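Local coordinates for protein DNA polymerase III subunit beta (Caulobacter crescentus, PDB 5WCE) that probably forms a ring-shaped head-to-tail homodimer around DNA that tethers DNA polymerases and other proteins to it for processive replication, at residues M127-T140 against E225-E239. Numbering follows the deposited sequence.
Sequences MSSDGLSSRIAVDT and ETVDLQVSPQKVRFE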
loop_
_atom_site.group_PDB
_atom_site.type_symbol
_atom_site.label_atom_id
_atom_site.label_comp_id
_atom_site.label_asym_id
_atom_site.label_seq_id
_atom_site.Cartn_x
_atom_site.Cartn_y
_atom_site.Cartn_z
ATOM N N MET A 127 -6.149 30.609 14.323
ATOM C CA MET A 127 -4.797 30.811 13.795
ATOM C C MET A 127 -4.737 32.264 13.332
ATOM O O MET A 127 -5.472 32.641 12.428
ATOM C CB MET A 127 -4.564 29.868 12.620
ATOM C CG MET A 127 -3.339 30.208 11.771
ATOM S SD MET A 127 -1.815 29.671 12.535
ATOM C CE MET A 127 -1.875 27.914 12.376
ATOM N N SER A 128 -3.858 33.064 13.920
ATOM C CA SER A 128 -3.819 34.482 13.570
ATOM C C SER A 128 -2.900 34.637 12.357
ATOM O O SER A 128 -1.905 33.902 12.238
ATOM C CB SER A 128 -3.339 35.312 14.738
ATOM O OG SER A 128 -2.068 34.845 15.130
ATOM N N SER A 129 -3.288 35.539 11.454
ATOM C CA SER A 129 -2.500 35.915 10.294
ATOM C C SER A 129 -1.944 37.363 10.375
ATOM O O SER A 129 -1.614 37.941 9.371
ATOM C CB SER A 129 -3.349 35.738 9.042
ATOM O OG SER A 129 -4.134 36.895 8.741
ATOM N N ASP A 130 -1.799 37.895 11.584
ATOM C CA ASP A 130 -1.161 39.189 11.785
ATOM C C ASP A 130 0.284 39.090 11.415
ATOM O O ASP A 130 0.899 38.034 11.589
ATOM C CB ASP A 130 -1.252 39.649 13.256
ATOM C CG ASP A 130 -2.655 39.947 13.697
ATOM O OD1 ASP A 130 -3.580 39.976 12.846
ATOM O OD2 ASP A 130 -2.824 40.168 14.917
ATOM N N GLY A 131 0.815 40.181 10.879
ATOM C CA GLY A 131 2.217 40.265 10.581
ATOM C C GLY A 131 2.628 39.762 9.230
ATOM O O GLY A 131 3.777 39.934 8.893
ATOM N N LEU A 132 1.735 39.143 8.443
ATOM C CA LEU A 132 2.132 38.573 7.149
ATOM C C LEU A 132 2.464 39.676 6.145
ATOM O O LEU A 132 1.835 40.762 6.178
ATOM C CB LEU A 132 1.030 37.678 6.554
ATOM C CG LEU A 132 0.820 36.339 7.259
ATOM C CD1 LEU A 132 -0.397 35.625 6.675
ATOM C CD2 LEU A 132 2.072 35.468 7.155
ATOM N N SER A 133 3.403 39.381 5.243
ATOM C CA SER A 133 3.615 40.225 4.064
ATOM C C SER A 133 2.329 40.291 3.205
ATOM O O SER A 133 1.398 39.466 3.351
ATOM C CB SER A 133 4.723 39.668 3.200
ATOM O OG SER A 133 4.403 38.393 2.619
ATOM N N SER A 134 2.321 41.253 2.289
ATOM C CA SER A 134 1.384 41.221 1.159
ATOM C C SER A 134 1.583 39.946 0.338
ATOM O O SER A 134 2.653 39.329 0.345
ATOM C CB SER A 134 1.539 42.477 0.259
ATOM O OG SER A 134 2.858 42.605 -0.242
ATOM N N ARG A 135 0.524 39.561 -0.357
ATOM C CA ARG A 135 0.515 38.413 -1.247
ATOM C C ARG A 135 1.575 38.558 -2.340
ATOM O O ARG A 135 1.692 39.592 -2.971
ATOM C CB ARG A 135 -0.865 38.225 -1.875
ATOM C CG ARG A 135 -1.877 37.697 -0.872
ATOM C CD ARG A 135 -3.285 37.776 -1.433
ATOM N NE ARG A 135 -4.217 37.298 -0.432
ATOM C CZ ARG A 135 -4.596 37.997 0.646
ATOM N NH1 ARG A 135 -4.157 39.252 0.865
ATOM N NH2 ARG A 135 -5.436 37.442 1.506
ATOM N N ILE A 136 2.331 37.485 -2.519
ATOM C CA ILE A 136 3.340 37.350 -3.552
ATOM C C ILE A 136 2.882 36.209 -4.467
ATOM O O ILE A 136 2.840 35.065 -4.050
ATOM C CB ILE A 136 4.678 36.983 -2.913
ATOM C CG1 ILE A 136 5.140 38.092 -1.967
ATOM C CG2 ILE A 136 5.702 36.693 -3.980
ATOM C CD1 ILE A 136 6.188 37.677 -0.966
ATOM N N ALA A 137 2.561 36.508 -5.722
ATOM C CA ALA A 137 2.145 35.485 -6.694
ATOM C C ALA A 137 3.362 34.712 -7.176
ATOM O O ALA A 137 4.352 35.310 -7.600
ATOM C CB ALA A 137 1.422 36.098 -7.870
ATOM N N VAL A 138 3.296 33.391 -7.003
ATOM C CA VAL A 138 4.329 32.474 -7.417
ATOM C C VAL A 138 3.758 31.516 -8.420
ATOM O O VAL A 138 2.754 30.847 -8.160
ATOM C CB VAL A 138 4.954 31.682 -6.232
ATOM C CG1 VAL A 138 6.152 30.886 -6.707
ATOM C CG2 VAL A 138 5.334 32.646 -5.105
ATOM N N ASP A 139 4.421 31.407 -9.567
ATOM C CA ASP A 139 4.021 30.390 -10.528
ATOM C C ASP A 139 3.944 28.994 -9.887
ATOM O O ASP A 139 4.899 28.524 -9.233
ATOM C CB ASP A 139 4.992 30.396 -11.729
ATOM C CG ASP A 139 4.600 29.398 -12.747
ATOM O OD1 ASP A 139 4.880 28.183 -12.612
ATOM O OD2 ASP A 139 3.938 29.816 -13.683
ATOM N N THR A 140 2.829 28.314 -10.088
ATOM C CA THR A 140 2.534 27.086 -9.381
ATOM C C THR A 140 3.483 25.955 -9.734
ATOM O O THR A 140 3.913 25.190 -8.868
ATOM C CB THR A 140 1.073 26.625 -9.647
ATOM O OG1 THR A 140 0.147 27.628 -9.175
ATOM C CG2 THR A 140 0.776 25.340 -8.951
ATOM N N GLU A 225 -2.905 28.819 -11.990
ATOM C CA GLU A 225 -1.591 29.166 -12.583
ATOM C C GLU A 225 -0.570 29.637 -11.547
ATOM O O GLU A 225 0.651 29.434 -11.708
ATOM C CB GLU A 225 -1.735 30.282 -13.650
ATOM C CG GLU A 225 -2.433 29.879 -14.959
ATOM C CD GLU A 225 -1.610 28.909 -15.809
ATOM O OE1 GLU A 225 -0.826 29.358 -16.692
ATOM O OE2 GLU A 225 -1.741 27.685 -15.584
ATOM N N THR A 226 -1.070 30.328 -10.513
ATOM C CA THR A 226 -0.226 30.830 -9.455
ATOM C C THR A 226 -0.790 30.467 -8.091
ATOM O O THR A 226 -1.960 30.124 -7.939
ATOM C CB THR A 226 0.013 32.351 -9.536
ATOM O OG1 THR A 226 -1.201 33.040 -9.368
ATOM C CG2 THR A 226 0.602 32.770 -10.872
ATOM N N VAL A 227 0.116 30.458 -7.119
ATOM C CA VAL A 227 -0.188 30.304 -5.687
ATOM C C VAL A 227 0.305 31.614 -5.054
ATOM O O VAL A 227 1.433 32.090 -5.357
ATOM C CB VAL A 227 0.554 29.107 -5.086
ATOM C CG1 VAL A 227 0.461 29.053 -3.559
ATOM C CG2 VAL A 227 0.043 27.835 -5.712
ATOM N N ASP A 228 -0.547 32.209 -4.216
ATOM C CA ASP A 228 -0.146 33.340 -3.418
ATOM C C ASP A 228 0.611 32.921 -2.116
ATOM O O ASP A 228 0.150 32.048 -1.352
ATOM C CB ASP A 228 -1.362 34.237 -3.126
ATOM C CG ASP A 228 -1.724 35.138 -4.307
ATOM O OD1 ASP A 228 -1.035 35.117 -5.348
ATOM O OD2 ASP A 228 -2.645 35.927 -4.201
ATOM N N LEU A 229 1.772 33.551 -1.880
ATOM C CA LEU A 229 2.591 33.272 -0.737
ATOM C C LEU A 229 2.674 34.531 0.122
ATOM O O LEU A 229 2.851 35.681 -0.377
ATOM C CB LEU A 229 3.986 32.814 -1.182
ATOM C CG LEU A 229 5.033 32.540 -0.117
ATOM C CD1 LEU A 229 4.673 31.328 0.723
ATOM C CD2 LEU A 229 6.358 32.264 -0.804
ATOM N N GLN A 230 2.539 34.335 1.431
ATOM C CA GLN A 230 2.791 35.373 2.394
ATOM C C GLN A 230 3.728 34.841 3.440
ATOM O O GLN A 230 3.679 33.656 3.805
ATOM C CB GLN A 230 1.503 35.898 3.029
ATOM C CG GLN A 230 0.552 36.534 2.049
ATOM C CD GLN A 230 -0.823 36.746 2.654
ATOM O OE1 GLN A 230 -1.627 35.817 2.739
ATOM N NE2 GLN A 230 -1.087 37.957 3.070
ATOM N N VAL A 231 4.590 35.736 3.917
ATOM C CA VAL A 231 5.614 35.341 4.852
ATOM C C VAL A 231 5.796 36.402 5.929
ATOM O O VAL A 231 5.670 37.585 5.673
ATOM C CB VAL A 231 6.954 35.141 4.132
ATOM C CG1 VAL A 231 8.026 34.706 5.114
ATOM C CG2 VAL A 231 6.826 34.120 3.024
ATOM N N SER A 232 6.044 35.950 7.147
ATOM C CA SER A 232 6.614 36.756 8.224
ATOM C C SER A 232 7.643 35.858 8.919
ATOM O O SER A 232 7.704 34.645 8.618
ATOM C CB SER A 232 5.539 37.110 9.235
ATOM O OG SER A 232 5.165 35.962 9.986
ATOM N N PRO A 233 8.395 36.396 9.883
ATOM C CA PRO A 233 9.322 35.483 10.619
ATOM C C PRO A 233 8.596 34.435 11.506
ATOM O O PRO A 233 9.229 33.513 11.950
ATOM C CB PRO A 233 10.158 36.454 11.484
ATOM C CG PRO A 233 9.963 37.820 10.861
ATOM C CD PRO A 233 8.569 37.806 10.307
ATOM N N GLN A 234 7.290 34.582 11.732
ATOM C CA GLN A 234 6.532 33.639 12.540
ATOM C C GLN A 234 5.570 32.756 11.755
ATOM O O GLN A 234 5.112 31.751 12.282
ATOM C CB GLN A 234 5.745 34.390 13.615
ATOM C CG GLN A 234 6.599 35.177 14.585
ATOM C CD GLN A 234 7.063 36.544 14.066
ATOM O OE1 GLN A 234 6.408 37.171 13.220
ATOM N NE2 GLN A 234 8.194 37.015 14.582
ATOM N N LYS A 235 5.238 33.124 10.526
ATOM C CA LYS A 235 4.151 32.447 9.771
ATOM C C LYS A 235 4.391 32.431 8.296
ATOM O O LYS A 235 5.087 33.290 7.751
ATOM C CB LYS A 235 2.793 33.120 9.980
ATOM C CG LYS A 235 2.336 33.100 11.417
ATOM C CD LYS A 235 0.876 32.902 11.575
ATOM C CE LYS A 235 0.573 32.138 12.860
ATOM N NZ LYS A 235 0.284 33.096 13.893
ATOM N N VAL A 236 3.785 31.456 7.653
ATOM C CA VAL A 236 3.735 31.375 6.217
ATOM C C VAL A 236 2.283 31.059 5.833
ATOM O O VAL A 236 1.578 30.360 6.573
ATOM C CB VAL A 236 4.782 30.372 5.681
ATOM C CG1 VAL A 236 4.537 28.971 6.132
ATOM C CG2 VAL A 236 4.796 30.348 4.183
ATOM N N ARG A 237 1.824 31.635 4.733
ATOM C CA ARG A 237 0.476 31.386 4.212
ATOM C C ARG A 237 0.527 31.153 2.709
ATOM O O ARG A 237 1.124 31.931 1.951
ATOM C CB ARG A 237 -0.459 32.523 4.557
ATOM C CG ARG A 237 -1.936 32.297 4.214
ATOM C CD ARG A 237 -2.779 33.344 4.895
ATOM N NE ARG A 237 -4.182 33.137 4.625
ATOM C CZ ARG A 237 -4.821 33.496 3.525
ATOM N NH1 ARG A 237 -4.194 34.180 2.560
ATOM N NH2 ARG A 237 -6.140 33.259 3.434
ATOM N N PHE A 238 -0.101 30.067 2.282
ATOM C CA PHE A 238 -0.248 29.735 0.882
ATOM C C PHE A 238 -1.738 29.876 0.590
ATOM O O PHE A 238 -2.569 29.252 1.273
ATOM C CB PHE A 238 0.145 28.319 0.609
ATOM C CG PHE A 238 1.543 27.965 0.976
ATOM C CD1 PHE A 238 2.551 28.005 0.008
ATOM C CD2 PHE A 238 1.849 27.453 2.254
ATOM C CE1 PHE A 238 3.842 27.650 0.325
ATOM C CE2 PHE A 238 3.146 27.093 2.559
ATOM C CZ PHE A 238 4.138 27.188 1.585
ATOM N N GLU A 239 -2.071 30.651 -0.422
ATOM C CA GLU A 239 -3.452 30.717 -0.928
ATOM C C GLU A 239 -3.582 30.079 -2.333
ATOM O O GLU A 239 -2.840 30.461 -3.278
ATOM C CB GLU A 239 -3.844 32.169 -1.017
ATOM C CG GLU A 239 -5.103 32.572 -0.314
ATOM C CD GLU A 239 -5.359 34.029 -0.536
ATOM O OE1 GLU A 239 -5.598 34.444 -1.705
ATOM O OE2 GLU A 239 -5.233 34.789 0.435
HETATM O O HOH W 1 3.141 36.641 11.453
HETATM O O HOH W 2 0.450 36.026 13.227
#
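Ile136 and Leu229, and likewise Val138 and Val227, are antiparallel hydrogen-bonded pairs that join strand 136-139, the outermost of its sheet within this chain, to hairpin 226-239 in the central domain of the sliding clamp; the antiparallel sheet continues into the N-terminal domain. Val138 N to Val227 O, 2.8 Å, is one of their four bonds. Ile136, Val138 and Leu229 share one face, where Val138 CG2 meets Leu229 CB at 4.2 Å; Ala137 and Asp228 lie on the other. Ahead of strand 136-139, Ser133 holds Val231 twice: its N gives to Val231 O, and its OG, turned between backbone N and carbonyl carbon (chi1 65°), accepts from Val231 N at 3.0 Å. Gln230 uses both ends of its amide, NE2 giving a bond to Ser133 O (2.9 Å) and OE1 taking one from Arg237 NH1 (3.0 Å), while OE1 sits over a face of the Arg135 guanidinium. A leucine here would probably leave Ser133 O without this donor and Arg237 NH1 without this acceptor. Lys235 NZ bonds to Ser128 O (2.9 Å) and to a water donating to Asp130 O. On the Ala137 face, Arg135 grips Glu239 side-on in a salt bridge, NE and NH2 both converging on OE2, with NE at 2.8 Å from that oxygen.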